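Local coordinates for glycerol uptake operon antiterminator regulatory protein (Listeria monocytogenes str. 4b, PDB 3KTS) that probably acts as a glycerol-3-phosphate-responsive antiterminator that allows transcription of the glycerol uptake operon to proceed, at residues S8-I13 with L30-M35; A15-K20 with V34-H39; T38-L43 with D62-L67; D84-T89 with H100-I105. One frame throughout, in Å; residues are numbered along the deposited sequence.

Overall arrangement
All four contacts lie on one curled parallel sheet, the wall of a TIM barrel. Interactions 1 and 2 follow each other along the pairing of strands 12-16 and 32-39, their centres about 14 Å apart, and share Val34 and Met35. Interaction 3 continues on the far end of strand 32-39, its centre about 10 Å from that of interaction 2, and shares Thr38 and His39 with it. Interaction 4 pairs strands 85-88 and 103-109, with its centre about 16 Å from that of interaction 3; Asp62 bridges the two, probably hydrogen-bonding Thr89 N and Ser88 OG. An unidentified bound molecule, probably from the crystallisation liquor, lies about 4 Å from the Leu36 side chain in interaction 2.

Interaction 1 (S8-I13 with L30-M35); sequences SNQSII and LTYMVM
Gln10 meets Tyr32 through its side-chain amide, which takes up both backbone polar atoms of that residue. Gln10 OE1 accepts from Tyr32 N at 3.1 Å, the donor standing almost broadside to the carbonyl (C=O...donor angle 97°). Gln10 NE2 donates to Tyr32 O at 2.9 Å, in the carbonyl plane and on a lone pair. Its other donor direction serves the chain it belongs to: Gln10 NE2 reaches Ile12 O at 3.2 Å, so two carbonyls from two segments share one amide nitrogen. An extended chain, with CG anti to the backbone N (chi1 -169°), carries the amide across. OE1 also lies at the edge of the Tyr32 ring and in its plane, while Phe7 meets the same ring edge-to-face. Beside this polar group the packing is apolar: Ile13 CG2 touches Val34 CG2 at 3.6 Å, and Ile12 CG2 approaches Leu30 CD1 at 4.0 Å. Outer backbone bonds tie Ser11 and Ile13 to Val176, and Met33 to Lys56 and Leu58. A buried glutamine thus joins the starts of strands 12-16 and 32-39, the two parallel strands of the first beta-alpha-beta unit in a TIM barrel.

Interaction 2 (A15-K20 with V34-H39); sequences AAHNQK and VMLETH
Leu36 and His17 meet where the ladder ends between two parallel strands of a TIM barrel, 12-16 and 32-39, which helix 20-25 connects as a beta-alpha-beta crossover. The ladder evidence is direct. Ala16 N donates to Val34 O at 2.7 Å and Leu36 N to Ala16 O at 2.9 Å, so Ala16 uses both its polar backbone atoms on the neighbouring strand. Ala15 pairs with Val34, and their side chains share one face of the sheet; Ala16 and Met35 put theirs on the other, where helix 20-25 packs through Met22 and Asp21. Ala15 CB lies 4.1 Å from Val34 CB and 3.7 Å from Leu36 CD1, so a single methyl touches two residues of the partner strand.

Past Ala16, segment 15-20 leaves the ladder, and the contact passes to longer side chains. His17 CG lies anti to the carbonyl carbon, beside the backbone N (chi1 -72°). Although CB sets out away from strand 32-39, the ring ends up flanking Leu36. His17 NE2, one of the ring atoms nearest the Leu36 CD1 methyl, also hydrogen-bonds Ser179 OG. Leu36 additionally touches His60 of strand 56-60. Its CD1 methyl makes a CH-pi contact over one face of the imidazole, 3.5 Å from the ring centroid and 17° off the normal, displaced toward the rim; the ring atom it comes nearest to is CE1, 3.4 Å from Leu36 CD1.

Interaction 3 (T38-L43 with D62-L67); sequences THVAQL and DLVNGL
Asn65 runs past Thr38 O with CB, CG and ND2. Its CB lies 3.4 Å from Thr38 O, CG follows at 3.7 Å from the same oxygen, and at the tip Asn65 ND2 donates to Thr38 O at 3.2 Å. The torsion explains the approach: CG is anti to the carbonyl carbon (chi1 -70°) and so stands beside its own backbone N, which also donates to Thr38 O, at 3.0 Å. The two donors come from opposite faces of the carbonyl plane, so Thr38 O is gripped twice by one residue. ND2 has a further, weak bond to Glu37 OE1.

These bonds belong to a short parallel ladder in which strand 64-65 pairs with the end of strand 32-39, next to the longer partner 56-60 in the TIM-barrel sheet. Thr38 N donates to Leu63 O, and Val40 N to Asn65 O at 3.1 Å, the usual alternation of a parallel pair.

Strand 64-65 is also the first half of a type II turn from Val64 to Leu67, with Gly66 third in a positive-phi conformation (phi 96°). Around the ladder, Val64 CG1 meets Leu43 CD2 at 3.8 Å, the two side chains crossing at about a right angle, and Val40 CG2 touches Leu67 CD1. Leu43 and Leu67 both continue onto Leu77 of helix 71-81.

Interaction 4 (D84-T89 with H100-I105); sequences DGIIST and HKMLAI
Peptide groups are the flat units that meet between Ile86 and the residues Leu103 and Ile105; no side-chain ring takes part. Ile86 N donates to Leu103 O at 2.9 Å, and Ile105 N to Ile86 O at 3.0 Å. A third bond, Ser88 N to Ile105 O, is weak, and Ile87 CA adds a CA-H...O contact to that same carbonyl. Beside the Gly85 backbone sits a sulfur: Met102 SD is 3.8 Å from Gly85 CA and 4.0 Å from Ile86 CG2. A chain bent at chi2 (-90°) brings SD there.

The axes of strands 85-88 and 103-105 run in the same sense at 22° to each other, and helix 91-99 joins the strands in a beta-alpha-beta unit of the TIM barrel. That helix ends in a Schellman motif, with Lys101 at C-prime and Met102 N bonded to Ala97 O.

On one face of the sheet Ile87 and Ile105 run alongside each other, CG1 to CG1 at 3.8 Å; Ile87 continues onto Leu58 and His60. Ile86 faces the other way with Ala104, both packing on helix 91-99. Asp84 CB points away from segment 100-105, and OD2 accepts from Val57 N and Gln51 NE2.

Interaction 1 (S8-I13 with L30-M35)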
loop_
_atom_site.group_PDB
_atom_site.type_symbol
_atom_site.label_atom_id
_atom_site.label_comp_id
_atom_site.label_asym_id
_atom_site.label_seq_id
_atom_site.Cartn_x
_atom_site.Cartn_y
_atom_site.Cartn_z
ATOM N N SER A 8 3.956 7.184 -10.432
ATOM C CA SER A 8 3.948 8.606 -10.739
ATOM C C SER A 8 2.776 8.850 -11.680
ATOM O O SER A 8 2.498 8.021 -12.554
ATOM C CB SER A 8 5.262 9.034 -11.397
ATOM O OG SER A 8 6.359 8.859 -10.515
ATOM N N ASN A 9 2.089 9.976 -11.480
ATOM C CA ASN A 9 0.855 10.334 -12.207
ATOM C C ASN A 9 -0.296 9.323 -12.099
ATOM O O ASN A 9 -1.160 9.244 -12.978
ATOM C CB ASN A 9 1.133 10.726 -13.671
ATOM C CG ASN A 9 1.443 12.210 -13.837
ATOM O OD1 ASN A 9 2.027 12.621 -14.841
ATOM N ND2 ASN A 9 1.047 13.019 -12.855
ATOM N N GLN A 10 -0.283 8.549 -11.017
ATOM C CA GLN A 10 -1.419 7.732 -10.636
ATOM C C GLN A 10 -1.824 8.123 -9.223
ATOM O O GLN A 10 -1.111 7.826 -8.266
ATOM C CB GLN A 10 -1.081 6.249 -10.703
ATOM C CG GLN A 10 -2.306 5.368 -10.569
ATOM C CD GLN A 10 -1.955 3.917 -10.428
ATOM O OE1 GLN A 10 -0.822 3.515 -10.697
ATOM N NE2 GLN A 10 -2.921 3.112 -9.987
ATOM N N SER A 11 -2.965 8.797 -9.113
ATOM C CA SER A 11 -3.418 9.400 -7.863
ATOM C C SER A 11 -4.245 8.447 -7.010
ATOM O O SER A 11 -4.096 8.415 -5.789
ATOM C CB SER A 11 -4.216 10.667 -8.153
ATOM O OG SER A 11 -3.412 11.602 -8.844
ATOM N N ILE A 12 -5.122 7.688 -7.655
ATOM C CA ILE A 12 -5.916 6.681 -6.975
ATOM C C ILE A 12 -5.294 5.313 -7.230
ATOM O O ILE A 12 -5.022 4.930 -8.375
ATOM C CB ILE A 12 -7.414 6.728 -7.403
ATOM C CG1 ILE A 12 -8.167 7.797 -6.616
ATOM C CG2 ILE A 12 -8.123 5.409 -7.146
ATOM C CD1 ILE A 12 -8.131 9.160 -7.236
ATOM N N ILE A 13 -5.022 4.608 -6.141
ATOM C CA ILE A 13 -4.619 3.224 -6.202
ATOM C C ILE A 13 -5.765 2.452 -5.563
ATOM O O ILE A 13 -5.900 2.454 -4.344
ATOM C CB ILE A 13 -3.297 2.980 -5.455
ATOM C CG1 ILE A 13 -2.210 3.954 -5.941
ATOM C CG2 ILE A 13 -2.855 1.539 -5.641
ATOM C CD1 ILE A 13 -0.877 3.834 -5.213
ATOM N N LEU A 30 -6.203 2.720 -14.493
ATOM C CA LEU A 30 -5.201 2.787 -13.431
ATOM C C LEU A 30 -4.353 1.518 -13.404
ATOM O O LEU A 30 -4.890 0.417 -13.415
ATOM C CB LEU A 30 -5.892 2.994 -12.078
ATOM C CG LEU A 30 -6.951 4.103 -11.983
ATOM C CD1 LEU A 30 -7.924 3.820 -10.852
ATOM C CD2 LEU A 30 -6.325 5.493 -11.828
ATOM N N THR A 31 -3.032 1.678 -13.372
ATOM C CA THR A 31 -2.108 0.539 -13.487
ATOM C C THR A 31 -1.830 -0.226 -12.174
ATOM O O THR A 31 -1.853 -1.458 -12.165
ATOM C CB THR A 31 -0.785 0.920 -14.234
ATOM O OG1 THR A 31 0.232 -0.057 -13.965
ATOM C CG2 THR A 31 -0.284 2.318 -13.834
ATOM N N TYR A 32 -1.578 0.493 -11.078
ATOM C CA TYR A 32 -1.343 -0.144 -9.763
ATOM C C TYR A 32 -2.609 -0.387 -8.938
ATOM O O TYR A 32 -3.479 0.486 -8.835
ATOM C CB TYR A 32 -0.349 0.663 -8.932
ATOM C CG TYR A 32 1.094 0.319 -9.201
ATOM C CD1 TYR A 32 1.822 0.989 -10.179
ATOM C CD2 TYR A 32 1.736 -0.672 -8.465
ATOM C CE1 TYR A 32 3.150 0.675 -10.420
ATOM C CE2 TYR A 32 3.060 -0.991 -8.693
ATOM C CZ TYR A 32 3.759 -0.317 -9.673
ATOM O OH TYR A 32 5.069 -0.652 -9.904
ATOM N N MET A 33 -2.698 -1.577 -8.351
ATOM C CA MET A 33 -3.819 -1.941 -7.485
ATOM C C MET A 33 -3.334 -2.437 -6.118
ATOM O O MET A 33 -2.166 -2.810 -5.958
ATOM C CB MET A 33 -4.700 -3.001 -8.149
ATOM C CG MET A 33 -4.131 -4.413 -8.104
ATOM S SD MET A 33 -5.434 -5.651 -7.982
ATOM C CE MET A 33 -5.936 -5.791 -9.696
ATOM N N VAL A 34 -4.235 -2.438 -5.140
ATOM C CA VAL A 34 -3.920 -2.939 -3.809
ATOM C C VAL A 34 -4.840 -4.091 -3.420
ATOM O O VAL A 34 -6.059 -4.003 -3.570
ATOM C CB VAL A 34 -4.028 -1.828 -2.748
ATOM C CG1 VAL A 34 -3.996 -2.425 -1.349
ATOM C CG2 VAL A 34 -2.907 -0.814 -2.926
ATOM N N MET A 35 -4.249 -5.172 -2.920
ATOM C CA MET A 35 -5.013 -6.348 -2.524
ATOM C C MET A 35 -5.001 -6.531 -1.010
ATOM O O MET A 35 -3.950 -6.759 -0.411
ATOM C CB MET A 35 -4.463 -7.601 -3.210
ATOM C CG MET A 35 -5.528 -8.485 -3.834
ATOM S SD MET A 35 -4.831 -9.886 -4.732
ATOM C CE MET A 35 -4.543 -9.149 -6.338
#

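Interaction 2 (A15-K20 with V34-H39)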
loop_
_atom_site.group_PDB
_atom_site.type_symbol
_atom_site.label_atom_id
_atom_site.label_comp_id
_atom_site.label_asym_id
_atom_site.label_seq_id
_atom_site.Cartn_x
_atom_site.Cartn_y
_atom_site.Cartn_z
ATOM N N ALA A 15 -8.225 -0.272 -3.938
ATOM C CA ALA A 15 -7.952 -1.283 -2.929
ATOM C C ALA A 15 -9.049 -2.337 -2.917
ATOM O O ALA A 15 -10.189 -2.047 -2.569
ATOM C CB ALA A 15 -7.810 -0.631 -1.553
ATOM N N ALA A 16 -8.692 -3.560 -3.296
ATOM C CA ALA A 16 -9.649 -4.653 -3.401
ATOM C C ALA A 16 -9.778 -5.434 -2.101
ATOM O O ALA A 16 -8.774 -5.902 -1.559
ATOM C CB ALA A 16 -9.255 -5.590 -4.540
ATOM N N HIS A 17 -11.014 -5.566 -1.616
ATOM C CA HIS A 17 -11.349 -6.433 -0.482
ATOM C C HIS A 17 -11.733 -7.827 -0.964
ATOM O O HIS A 17 -11.553 -8.819 -0.248
ATOM C CB HIS A 17 -12.534 -5.866 0.300
ATOM C CG HIS A 17 -12.212 -4.651 1.108
ATOM N ND1 HIS A 17 -11.617 -4.717 2.348
ATOM C CD2 HIS A 17 -12.418 -3.336 0.859
ATOM C CE1 HIS A 17 -11.468 -3.496 2.829
ATOM N NE2 HIS A 17 -11.939 -2.638 1.942
ATOM N N ASN A 18 -12.273 -7.881 -2.180
ATOM C CA ASN A 18 -12.878 -9.084 -2.741
ATOM C C ASN A 18 -12.112 -9.637 -3.926
ATOM O O ASN A 18 -11.175 -9.017 -4.434
ATOM C CB ASN A 18 -14.309 -8.781 -3.197
ATOM C CG ASN A 18 -15.224 -8.425 -2.052
ATOM O OD1 ASN A 18 -15.760 -9.302 -1.376
ATOM N ND2 ASN A 18 -15.421 -7.130 -1.830
ATOM N N GLN A 19 -12.530 -10.819 -4.364
ATOM C CA GLN A 19 -12.147 -11.343 -5.661
ATOM C C GLN A 19 -12.950 -10.578 -6.722
ATOM O O GLN A 19 -12.432 -10.268 -7.797
ATOM C CB GLN A 19 -12.451 -12.839 -5.727
ATOM C CG GLN A 19 -11.298 -13.703 -6.214
ATOM C CD GLN A 19 -11.372 -14.065 -7.695
ATOM O OE1 GLN A 19 -11.267 -15.238 -8.058
ATOM N NE2 GLN A 19 -11.530 -13.062 -8.553
ATOM N N LYS A 20 -14.206 -10.262 -6.390
ATOM C CA LYS A 20 -15.108 -9.492 -7.258
ATOM C C LYS A 20 -14.708 -8.024 -7.403
ATOM O O LYS A 20 -15.025 -7.392 -8.408
ATOM C CB LYS A 20 -16.548 -9.576 -6.750
ATOM C CG LYS A 20 -17.273 -10.861 -7.113
ATOM C CD LYS A 20 -18.699 -10.842 -6.595
ATOM C CE LYS A 20 -19.387 -12.170 -6.827
ATOM N NZ LYS A 20 -20.712 -12.211 -6.150
ATOM N N VAL A 34 -4.235 -2.438 -5.140
ATOM C CA VAL A 34 -3.920 -2.939 -3.809
ATOM C C VAL A 34 -4.840 -4.091 -3.420
ATOM O O VAL A 34 -6.059 -4.003 -3.570
ATOM C CB VAL A 34 -4.028 -1.828 -2.748
ATOM C CG1 VAL A 34 -3.996 -2.425 -1.349
ATOM C CG2 VAL A 34 -2.907 -0.814 -2.926
ATOM N N MET A 35 -4.249 -5.172 -2.920
ATOM C CA MET A 35 -5.013 -6.348 -2.524
ATOM C C MET A 35 -5.001 -6.531 -1.010
ATOM O O MET A 35 -3.950 -6.759 -0.411
ATOM C CB MET A 35 -4.463 -7.601 -3.210
ATOM C CG MET A 35 -5.528 -8.485 -3.834
ATOM S SD MET A 35 -4.831 -9.886 -4.732
ATOM C CE MET A 35 -4.543 -9.149 -6.338
ATOM N N LEU A 36 -6.176 -6.428 -0.397
ATOM C CA LEU A 36 -6.272 -6.154 1.032
ATOM C C LEU A 36 -6.350 -7.446 1.838
ATOM O O LEU A 36 -5.393 -7.826 2.514
ATOM C CB LEU A 36 -7.490 -5.275 1.327
ATOM C CG LEU A 36 -7.254 -3.764 1.319
ATOM C CD1 LEU A 36 -8.566 -3.016 1.136
ATOM C CD2 LEU A 36 -6.553 -3.322 2.595
ATOM N N GLU A 37 -7.494 -8.117 1.761
ATOM C CA GLU A 37 -7.650 -9.437 2.361
ATOM C C GLU A 37 -7.583 -10.534 1.305
ATOM O O GLU A 37 -8.199 -10.428 0.245
ATOM C CB GLU A 37 -8.971 -9.524 3.127
ATOM C CG GLU A 37 -9.118 -10.780 3.971
ATOM C CD GLU A 37 -10.536 -10.986 4.468
ATOM O OE1 GLU A 37 -10.770 -11.959 5.214
ATOM O OE2 GLU A 37 -11.416 -10.174 4.111
ATOM N N THR A 38 -6.830 -11.589 1.602
ATOM C CA THR A 38 -6.603 -12.662 0.641
ATOM C C THR A 38 -6.575 -14.022 1.332
ATOM O O THR A 38 -6.597 -14.105 2.560
ATOM C CB THR A 38 -5.285 -12.461 -0.128
ATOM O OG1 THR A 38 -4.226 -12.178 0.795
ATOM C CG2 THR A 38 -5.414 -11.309 -1.113
ATOM N N HIS A 39 -6.526 -15.084 0.535
ATOM C CA HIS A 39 -6.423 -16.431 1.065
ATOM C C HIS A 39 -5.194 -17.065 0.446
ATOM O O HIS A 39 -5.009 -17.009 -0.772
ATOM C CB HIS A 39 -7.697 -17.222 0.750
ATOM C CG HIS A 39 -8.949 -16.522 1.186
ATOM N ND1 HIS A 39 -9.582 -15.573 0.408
ATOM C CD2 HIS A 39 -9.657 -16.596 2.338
ATOM C CE1 HIS A 39 -10.636 -15.109 1.054
ATOM N NE2 HIS A 39 -10.706 -15.715 2.227
#

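Interaction 3 (T38-L43 with D62-L67)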
loop_
_atom_site.group_PDB
_atom_site.type_symbol
_atom_site.label_atom_id
_atom_site.label_comp_id
_atom_site.label_asym_id
_atom_site.label_seq_id
_atom_site.Cartn_x
_atom_site.Cartn_y
_atom_site.Cartn_z
ATOM N N THR A 38 -6.830 -11.589 1.602
ATOM C CA THR A 38 -6.603 -12.662 0.641
ATOM C C THR A 38 -6.575 -14.022 1.332
ATOM O O THR A 38 -6.597 -14.105 2.560
ATOM C CB THR A 38 -5.285 -12.461 -0.128
ATOM O OG1 THR A 38 -4.226 -12.178 0.795
ATOM C CG2 THR A 38 -5.414 -11.309 -1.113
ATOM N N HIS A 39 -6.526 -15.084 0.535
ATOM C CA HIS A 39 -6.423 -16.431 1.065
ATOM C C HIS A 39 -5.194 -17.065 0.446
ATOM O O HIS A 39 -5.009 -17.009 -0.772
ATOM C CB HIS A 39 -7.697 -17.222 0.750
ATOM C CG HIS A 39 -8.949 -16.522 1.186
ATOM N ND1 HIS A 39 -9.582 -15.573 0.408
ATOM C CD2 HIS A 39 -9.657 -16.596 2.338
ATOM C CE1 HIS A 39 -10.636 -15.109 1.054
ATOM N NE2 HIS A 39 -10.706 -15.715 2.227
ATOM N N VAL A 40 -4.346 -17.644 1.296
ATOM C CA VAL A 40 -3.075 -18.247 0.867
ATOM C C VAL A 40 -3.254 -19.364 -0.185
ATOM O O VAL A 40 -2.367 -19.601 -1.006
ATOM C CB VAL A 40 -2.228 -18.704 2.102
ATOM C CG1 VAL A 40 -2.852 -19.904 2.803
ATOM C CG2 VAL A 40 -0.772 -18.970 1.720
ATOM N N ALA A 41 -4.425 -20.001 -0.174
ATOM C CA ALA A 41 -4.767 -21.064 -1.115
ATOM C C ALA A 41 -4.933 -20.524 -2.531
ATOM O O ALA A 41 -4.384 -21.080 -3.484
ATOM C CB ALA A 41 -6.034 -21.768 -0.666
ATOM N N GLN A 42 -5.671 -19.427 -2.655
ATOM C CA GLN A 42 -5.968 -18.838 -3.957
ATOM C C GLN A 42 -4.956 -17.773 -4.381
ATOM O O GLN A 42 -5.095 -17.185 -5.453
ATOM C CB GLN A 42 -7.374 -18.236 -3.947
ATOM C CG GLN A 42 -8.504 -19.248 -3.803
ATOM C CD GLN A 42 -9.696 -18.671 -3.063
ATOM O OE1 GLN A 42 -9.579 -18.251 -1.910
ATOM N NE2 GLN A 42 -10.851 -18.651 -3.719
ATOM N N LEU A 43 -3.926 -17.557 -3.564
ATOM C CA LEU A 43 -3.053 -16.383 -3.688
ATOM C C LEU A 43 -2.258 -16.239 -4.997
ATOM O O LEU A 43 -2.333 -15.193 -5.644
ATOM C CB LEU A 43 -2.131 -16.259 -2.471
ATOM C CG LEU A 43 -1.399 -14.921 -2.351
ATOM C CD1 LEU A 43 -2.376 -13.760 -2.307
ATOM C CD2 LEU A 43 -0.489 -14.914 -1.138
ATOM N N ASP A 62 0.275 -8.693 5.690
ATOM C CA ASP A 62 -0.329 -8.936 6.991
ATOM C C ASP A 62 -1.744 -9.507 6.902
ATOM O O ASP A 62 -2.230 -10.104 7.866
ATOM C CB ASP A 62 -0.327 -7.646 7.816
ATOM C CG ASP A 62 1.073 -7.130 8.084
ATOM O OD1 ASP A 62 1.212 -5.920 8.351
ATOM O OD2 ASP A 62 2.035 -7.930 8.027
ATOM N N LEU A 63 -2.385 -9.331 5.746
ATOM C CA LEU A 63 -3.783 -9.715 5.543
ATOM C C LEU A 63 -3.993 -10.998 4.716
ATOM O O LEU A 63 -5.084 -11.232 4.184
ATOM C CB LEU A 63 -4.557 -8.552 4.912
ATOM C CG LEU A 63 -4.693 -7.249 5.706
ATOM C CD1 LEU A 63 -5.355 -6.197 4.845
ATOM C CD2 LEU A 63 -5.473 -7.437 7.012
ATOM N N VAL A 64 -2.955 -11.826 4.619
ATOM C CA VAL A 64 -3.052 -13.100 3.906
ATOM C C VAL A 64 -3.461 -14.214 4.868
ATOM O O VAL A 64 -2.625 -14.773 5.579
ATOM C CB VAL A 64 -1.727 -13.480 3.200
ATOM C CG1 VAL A 64 -1.915 -14.738 2.347
ATOM C CG2 VAL A 64 -1.204 -12.321 2.353
ATOM N N ASN A 65 -4.755 -14.521 4.885
ATOM C CA ASN A 65 -5.289 -15.607 5.709
ATOM C C ASN A 65 -4.620 -16.968 5.479
ATOM O O ASN A 65 -4.494 -17.443 4.342
ATOM C CB ASN A 65 -6.802 -15.707 5.533
ATOM C CG ASN A 65 -7.531 -14.540 6.159
ATOM O OD1 ASN A 65 -7.500 -14.353 7.382
ATOM N ND2 ASN A 65 -8.192 -13.740 5.328
ATOM N N GLY A 66 -4.167 -17.563 6.579
ATOM C CA GLY A 66 -3.464 -18.840 6.554
ATOM C C GLY A 66 -1.957 -18.703 6.560
ATOM O O GLY A 66 -1.252 -19.690 6.770
ATOM N N LEU A 67 -1.474 -17.477 6.332
ATOM C CA LEU A 67 -0.038 -17.178 6.241
ATOM C C LEU A 67 0.376 -16.128 7.270
ATOM O O LEU A 67 -0.263 -15.073 7.390
ATOM C CB LEU A 67 0.303 -16.662 4.840
ATOM C CG LEU A 67 1.768 -16.610 4.389
ATOM C CD1 LEU A 67 2.303 -17.991 4.022
ATOM C CD2 LEU A 67 1.915 -15.677 3.198
#

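Interaction 4 (D84-T89 with H100-I105)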
loop_
_atom_site.group_PDB
_atom_site.type_symbol
_atom_site.label_atom_id
_atom_site.label_comp_id
_atom_site.label_asym_id
_atom_site.label_seq_id
_atom_site.Cartn_x
_atom_site.Cartn_y
_atom_site.Cartn_z
ATOM N N ASP A 84 4.028 -6.982 -7.279
ATOM C CA ASP A 84 4.957 -5.941 -7.692
ATOM C C ASP A 84 5.473 -5.134 -6.502
ATOM O O ASP A 84 6.464 -4.404 -6.610
ATOM C CB ASP A 84 4.303 -5.064 -8.751
ATOM C CG ASP A 84 3.904 -5.862 -9.982
ATOM O OD1 ASP A 84 4.640 -5.802 -10.987
ATOM O OD2 ASP A 84 2.878 -6.573 -9.935
ATOM N N GLY A 85 4.793 -5.290 -5.367
ATOM C CA GLY A 85 5.200 -4.688 -4.105
ATOM C C GLY A 85 4.472 -5.327 -2.942
ATOM O O GLY A 85 3.426 -5.951 -3.137
ATOM N N ILE A 86 5.030 -5.199 -1.737
ATOM C CA ILE A 86 4.354 -5.686 -0.525
ATOM C C ILE A 86 4.115 -4.583 0.511
ATOM O O ILE A 86 4.866 -3.606 0.607
ATOM C CB ILE A 86 5.058 -6.909 0.158
ATOM C CG1 ILE A 86 6.270 -6.472 0.987
ATOM C CG2 ILE A 86 5.428 -7.986 -0.859
ATOM C CD1 ILE A 86 6.423 -7.231 2.294
ATOM N N ILE A 87 3.041 -4.737 1.272
ATOM C CA ILE A 87 2.722 -3.797 2.330
ATOM C C ILE A 87 2.650 -4.561 3.626
ATOM O O ILE A 87 1.918 -5.544 3.736
ATOM C CB ILE A 87 1.389 -3.061 2.084
ATOM C CG1 ILE A 87 1.443 -2.294 0.757
ATOM C CG2 ILE A 87 1.078 -2.103 3.243
ATOM C CD1 ILE A 87 0.097 -1.888 0.222
ATOM N N SER A 88 3.437 -4.116 4.596
ATOM C CA SER A 88 3.387 -4.678 5.928
ATOM C C SER A 88 3.508 -3.597 6.995
ATOM O O SER A 88 3.999 -2.491 6.749
ATOM C CB SER A 88 4.486 -5.718 6.111
ATOM O OG SER A 88 4.398 -6.305 7.396
ATOM N N THR A 89 3.052 -3.940 8.188
ATOM C CA THR A 89 3.107 -3.040 9.318
ATOM C C THR A 89 4.308 -3.452 10.177
ATOM O O THR A 89 4.817 -2.672 10.991
ATOM C CB THR A 89 1.761 -3.080 10.080
ATOM O OG1 THR A 89 1.385 -1.757 10.480
ATOM C CG2 THR A 89 1.803 -4.034 11.268
ATOM N N HIS A 100 15.032 -8.947 -1.135
ATOM C CA HIS A 100 14.564 -9.541 -2.382
ATOM C C HIS A 100 14.302 -8.493 -3.446
ATOM O O HIS A 100 13.683 -8.799 -4.470
ATOM C CB HIS A 100 13.274 -10.322 -2.151
ATOM C CG HIS A 100 13.448 -11.554 -1.325
ATOM N ND1 HIS A 100 13.708 -12.789 -1.877
ATOM C CD2 HIS A 100 13.389 -11.744 0.013
ATOM C CE1 HIS A 100 13.805 -13.689 -0.915
ATOM N NE2 HIS A 100 13.614 -13.081 0.242
ATOM N N LYS A 101 14.763 -7.266 -3.190
ATOM C CA LYS A 101 14.584 -6.116 -4.084
ATOM C C LYS A 101 13.110 -5.887 -4.441
ATOM O O LYS A 101 12.769 -5.637 -5.599
ATOM C CB LYS A 101 15.471 -6.233 -5.337
ATOM C CG LYS A 101 16.948 -6.491 -5.039
ATOM C CD LYS A 101 17.795 -6.378 -6.297
ATOM C CE LYS A 101 19.258 -6.702 -6.008
ATOM N NZ LYS A 101 20.062 -6.805 -7.262
ATOM N N MET A 102 12.251 -5.998 -3.425
ATOM C CA MET A 102 10.818 -5.746 -3.540
ATOM C C MET A 102 10.475 -4.348 -3.077
ATOM O O MET A 102 11.147 -3.785 -2.203
ATOM C CB MET A 102 10.031 -6.726 -2.682
ATOM C CG MET A 102 9.413 -7.849 -3.441
ATOM S SD MET A 102 7.753 -7.486 -4.034
ATOM C CE MET A 102 7.329 -9.173 -4.393
ATOM N N LEU A 103 9.414 -3.801 -3.663
ATOM C CA LEU A 103 8.881 -2.516 -3.262
ATOM C C LEU A 103 8.230 -2.715 -1.901
ATOM O O LEU A 103 7.127 -3.255 -1.799
ATOM C CB LEU A 103 7.842 -2.037 -4.282
ATOM C CG LEU A 103 7.651 -0.571 -4.701
ATOM C CD1 LEU A 103 6.170 -0.309 -4.920
ATOM C CD2 LEU A 103 8.200 0.432 -3.712
ATOM N N ALA A 104 8.942 -2.310 -0.856
ATOM C CA ALA A 104 8.450 -2.445 0.507
ATOM C C ALA A 104 7.837 -1.139 1.000
ATOM O O ALA A 104 8.548 -0.156 1.239
ATOM C CB ALA A 104 9.565 -2.891 1.425
ATOM N N ILE A 105 6.514 -1.126 1.135
ATOM C CA ILE A 105 5.820 0.021 1.724
ATOM C C ILE A 105 5.342 -0.286 3.158
ATOM O O ILE A 105 4.729 -1.321 3.408
ATOM C CB ILE A 105 4.729 0.638 0.763
ATOM C CG1 ILE A 105 3.410 0.917 1.490
ATOM C CG2 ILE A 105 4.538 -0.202 -0.538
ATOM C CD1 ILE A 105 2.348 1.503 0.588
#